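Urocanate hydratase (Paenibacillus sp. Soil724D2, PDB 7NED) probably catalyses the NAD+-dependent hydration of thiourocanate during bacterial ergothioneine breakdown, and binds the related compound urocanate. Local coordinates at residues A[372-377]-A[401-406]; A[467-470]-A[475-478]. All blocks are in the same frame, centred on the assembly; numbering follows the deposited sequence.

Contact 1: residues A[372-377]-A[401-406]; sequences EAFSDN and GWFGHG
The carbonyl O of Trp402 takes a hydrogen bond from a water at 2.8 Å, and the same water accepts one from the amide ND2 of Asn377 at 3.1 Å. This relay is the polar link between the two segments. Asn377 uses both ends of its amide: while ND2 holds the water, OD1 caps the backbone N of Ile380, which should keep the group from turning. The direct touch is aromatic. Phe403 sends the single atom CE1 over the centre of the Phe374 ring, 3.7 Å above its plane. The planes are inclined at 49°, an oblique meeting that is neither a stack nor an edge-to-face pair. With CG anti to its own carbonyl carbon (chi1 -62°), Phe374 reaches from the helix end toward Phe403. Ile380 touches both rings, and Lys410 adds a cation-pi contact to Phe374 while its NZ bonds Ala373 O. A serine in place of Phe374 would probably leave Phe403 CE1 without the face it rests on and Lys410 without its aromatic partner. From Phe374 to Asn377 the chain folds back in a type I beta turn, closed by Asn377 N to Phe374 O at 2.8 Å. The arrangement is the junction of consecutive helices 360-373 and 378-390 through that turn in the C-terminal domain, the second helix N-capped by Asn377, packed on the loop that leaves strand 398-400.

Contact 2: residues A[467-470]-A[475-478]; sequences LNCS and LVTI
Asn468 makes the first touch with the strand, and does so through its aliphatic part: CB lies 4.1 Å from the CG2 methyl of Val476. The amide has other business, since ND2 is hydrogen-bonded to Asp515 OD1. The residue therefore splits its work, lending the strand a carbon and the polar end to an acidic partner in helix 502-525.

Cys469 comes next and carries the larger share on the helix side. Its CA is 6.5 Å from that of Val476, the nearest pair of CA atoms between the two segments. The sulfur sits beyond the branch point of the valine, 3.7 Å from CB, and nests between the two methyls: Val476 CG1 and Val476 CG2 are each 3.8 Å from Cys469 SG. Val476 meets it with CG1 anti to its backbone N (chi1 179°) and CG2 anti to its carbonyl carbon, so that both branches straddle the sulfur. CG2 also packs against the helix backbone, 3.9 Å from Cys469 N, and in this way joins the Cys469 and Asn468 contacts. The chemistry is van der Waals contact between buried side chains.

Ser470 follows; its OG bonds back to Met466 O, and it packs on Pro89 of the second subunit.

Helix 459-469 thus lies on one side of strand 475-480, with Val476 pointing toward it while Leu475 and Thr477 point away. Met466 of the second subunit also packs on Cys469, placing the helix at the dimer interface. Within the sheet, strand 475-480 runs between strand 91-95, parallel to it, and strand 490-498, antiparallel to it.

How the contacts relate
Both contacts belong to the C-terminal domain and join buried side chains, yet their centres are 24 Å apart and their nearest atoms about 10 Å, so they do not touch. They relate through the eight-stranded mixed sheet. Contact 1 gathers around the loop leaving one of its edge strands, 398-400, and contact 2 covers an interior strand, 475-480. Contact 1 lies beside an exposed turn and combines the packing of two rings with a water relay, where contact 2 relies on sulfur and methyl packing. The helix of contact 2 faces the second subunit, whereas no other chain of the assembly reaches contact 1.

Contact 1: residues A[372-377]-A[401-406]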
# COMPACT_ATOMS: atom_id res chain seq x y z
N GLU A 372 -39.00 -5.80 -2.34
CA GLU A 372 -39.59 -6.80 -3.18
C GLU A 372 -38.61 -7.90 -3.56
O GLU A 372 -38.95 -9.02 -3.59
CB GLU A 372 -40.12 -6.22 -4.48
CG GLU A 372 -41.02 -5.00 -4.40
CD GLU A 372 -41.11 -4.15 -5.70
OE1 GLU A 372 -40.26 -4.25 -6.61
OE2 GLU A 372 -42.03 -3.34 -5.84
N ALA A 373 -37.39 -7.53 -3.90
CA ALA A 373 -36.42 -8.47 -4.38
C ALA A 373 -35.60 -9.19 -3.33
O ALA A 373 -35.03 -10.18 -3.65
CB ALA A 373 -35.53 -7.82 -5.41
N PHE A 374 -35.54 -8.68 -2.09
CA PHE A 374 -34.80 -9.31 -1.00
C PHE A 374 -35.71 -9.63 0.19
O PHE A 374 -35.27 -9.59 1.34
CB PHE A 374 -33.65 -8.42 -0.52
CG PHE A 374 -32.61 -8.16 -1.57
CD1 PHE A 374 -31.48 -8.96 -1.65
CD2 PHE A 374 -32.76 -7.11 -2.46
CE1 PHE A 374 -30.53 -8.73 -2.62
CE2 PHE A 374 -31.81 -6.87 -3.41
CZ PHE A 374 -30.70 -7.68 -3.50
N SER A 375 -36.99 -9.93 -0.08
CA SER A 375 -37.98 -10.03 0.99
C SER A 375 -37.72 -11.19 1.94
O SER A 375 -38.17 -11.13 3.09
CB SER A 375 -39.40 -10.15 0.41
OG SER A 375 -39.54 -11.29 -0.43
N ASP A 376 -36.96 -12.21 1.52
CA ASP A 376 -36.56 -13.27 2.45
C ASP A 376 -35.46 -12.82 3.40
O ASP A 376 -35.14 -13.54 4.36
CB ASP A 376 -36.11 -14.48 1.63
CG ASP A 376 -34.97 -14.13 0.68
OD1 ASP A 376 -33.81 -14.53 0.95
OD2 ASP A 376 -35.23 -13.39 -0.30
N ASN A 377 -34.89 -11.63 3.18
CA ASN A 377 -33.81 -11.09 4.00
C ASN A 377 -34.47 -10.11 4.94
O ASN A 377 -34.65 -8.94 4.62
CB ASN A 377 -32.76 -10.42 3.13
CG ASN A 377 -31.64 -9.83 3.94
OD1 ASN A 377 -31.79 -9.55 5.13
ND2 ASN A 377 -30.49 -9.65 3.30
N GLY A 401 -27.05 0.47 3.03
CA GLY A 401 -27.75 -0.80 3.13
C GLY A 401 -26.75 -1.94 3.12
O GLY A 401 -26.09 -2.17 2.11
N TRP A 402 -26.58 -2.60 4.26
CA TRP A 402 -25.54 -3.62 4.38
C TRP A 402 -25.96 -4.86 3.62
O TRP A 402 -27.01 -5.46 3.90
CB TRP A 402 -25.27 -3.96 5.84
CG TRP A 402 -24.46 -2.92 6.53
CD1 TRP A 402 -24.66 -1.58 6.50
CD2 TRP A 402 -23.32 -3.15 7.36
NE1 TRP A 402 -23.70 -0.95 7.27
CE2 TRP A 402 -22.86 -1.89 7.80
CE3 TRP A 402 -22.63 -4.30 7.78
CZ2 TRP A 402 -21.72 -1.74 8.63
CZ3 TRP A 402 -21.49 -4.15 8.59
CH2 TRP A 402 -21.05 -2.88 9.01
N PHE A 403 -25.12 -5.25 2.66
CA PHE A 403 -25.36 -6.39 1.81
C PHE A 403 -24.07 -7.20 1.75
O PHE A 403 -22.97 -6.65 1.86
CB PHE A 403 -25.77 -5.94 0.39
CG PHE A 403 -27.23 -5.59 0.25
CD1 PHE A 403 -28.19 -6.58 0.27
CD2 PHE A 403 -27.64 -4.28 0.02
CE1 PHE A 403 -29.55 -6.30 0.11
CE2 PHE A 403 -29.00 -3.99 -0.15
CZ PHE A 403 -29.94 -5.01 -0.12
N GLY A 404 -24.20 -8.51 1.50
CA GLY A 404 -23.05 -9.36 1.36
C GLY A 404 -22.79 -9.82 -0.07
O GLY A 404 -23.24 -9.22 -1.06
N HIS A 405 -22.05 -10.92 -0.18
CA HIS A 405 -21.55 -11.37 -1.48
C HIS A 405 -22.70 -11.81 -2.37
O HIS A 405 -23.53 -12.63 -1.98
CB HIS A 405 -20.55 -12.52 -1.29
CG HIS A 405 -19.98 -13.02 -2.57
ND1 HIS A 405 -18.99 -12.34 -3.25
CD2 HIS A 405 -20.27 -14.11 -3.31
CE1 HIS A 405 -18.70 -12.99 -4.36
NE2 HIS A 405 -19.45 -14.08 -4.42
N GLY A 406 -22.71 -11.31 -3.60
CA GLY A 406 -23.73 -11.64 -4.56
C GLY A 406 -24.92 -10.71 -4.45
O GLY A 406 -25.45 -10.27 -5.47
O HOH W 1 -27.87 -8.11 4.09

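Contact 2: residues A[467-470]-A[475-478]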
# COMPACT_ATOMS: atom_id res chain seq x y z
N LEU A 467 -7.15 -5.57 -7.35
CA LEU A 467 -8.19 -6.38 -7.98
C LEU A 467 -9.35 -5.53 -8.47
O LEU A 467 -9.90 -5.76 -9.56
CB LEU A 467 -8.68 -7.44 -6.97
CG LEU A 467 -9.69 -8.47 -7.49
CD1 LEU A 467 -9.13 -9.23 -8.70
CD2 LEU A 467 -10.07 -9.49 -6.38
N ASN A 468 -9.75 -4.52 -7.69
CA ASN A 468 -10.83 -3.66 -8.16
C ASN A 468 -10.42 -2.85 -9.38
O ASN A 468 -11.24 -2.63 -10.28
CB ASN A 468 -11.32 -2.75 -7.04
CG ASN A 468 -12.16 -3.53 -6.04
OD1 ASN A 468 -12.59 -4.64 -6.35
ND2 ASN A 468 -12.41 -2.95 -4.87
N CYS A 469 -9.16 -2.40 -9.45
CA CYS A 469 -8.68 -1.78 -10.68
C CYS A 469 -8.76 -2.74 -11.84
O CYS A 469 -9.01 -2.33 -12.99
CB CYS A 469 -7.23 -1.32 -10.54
SG CYS A 469 -7.04 0.16 -9.52
N SER A 470 -8.43 -4.00 -11.58
CA SER A 470 -8.50 -5.03 -12.61
C SER A 470 -9.93 -5.42 -12.93
O SER A 470 -10.16 -6.18 -13.87
CB SER A 470 -7.73 -6.27 -12.15
OG SER A 470 -6.40 -5.92 -11.76
N LEU A 475 -13.60 4.30 -9.70
CA LEU A 475 -12.62 4.96 -8.85
C LEU A 475 -12.10 3.97 -7.82
O LEU A 475 -12.89 3.27 -7.19
CB LEU A 475 -13.23 6.18 -8.14
CG LEU A 475 -12.34 7.04 -7.23
CD1 LEU A 475 -12.82 8.51 -7.15
CD2 LEU A 475 -12.22 6.47 -5.82
N VAL A 476 -10.78 3.93 -7.64
CA VAL A 476 -10.17 3.06 -6.64
C VAL A 476 -9.19 3.89 -5.82
O VAL A 476 -8.49 4.75 -6.35
CB VAL A 476 -9.45 1.86 -7.32
CG1 VAL A 476 -8.79 0.96 -6.28
CG2 VAL A 476 -10.43 1.10 -8.15
N THR A 477 -9.15 3.62 -4.53
CA THR A 477 -8.30 4.40 -3.63
C THR A 477 -7.64 3.48 -2.60
O THR A 477 -8.22 2.48 -2.19
CB THR A 477 -9.11 5.50 -2.92
OG1 THR A 477 -8.21 6.35 -2.20
CG2 THR A 477 -10.16 4.91 -1.93
N ILE A 478 -6.43 3.85 -2.19
CA ILE A 478 -5.76 3.28 -1.03
C ILE A 478 -5.42 4.41 -0.07
O ILE A 478 -4.74 5.37 -0.45
CB ILE A 478 -4.48 2.52 -1.42
CG1 ILE A 478 -4.82 1.39 -2.37
CG2 ILE A 478 -3.82 2.00 -0.16
CD1 ILE A 478 -3.56 0.73 -3.04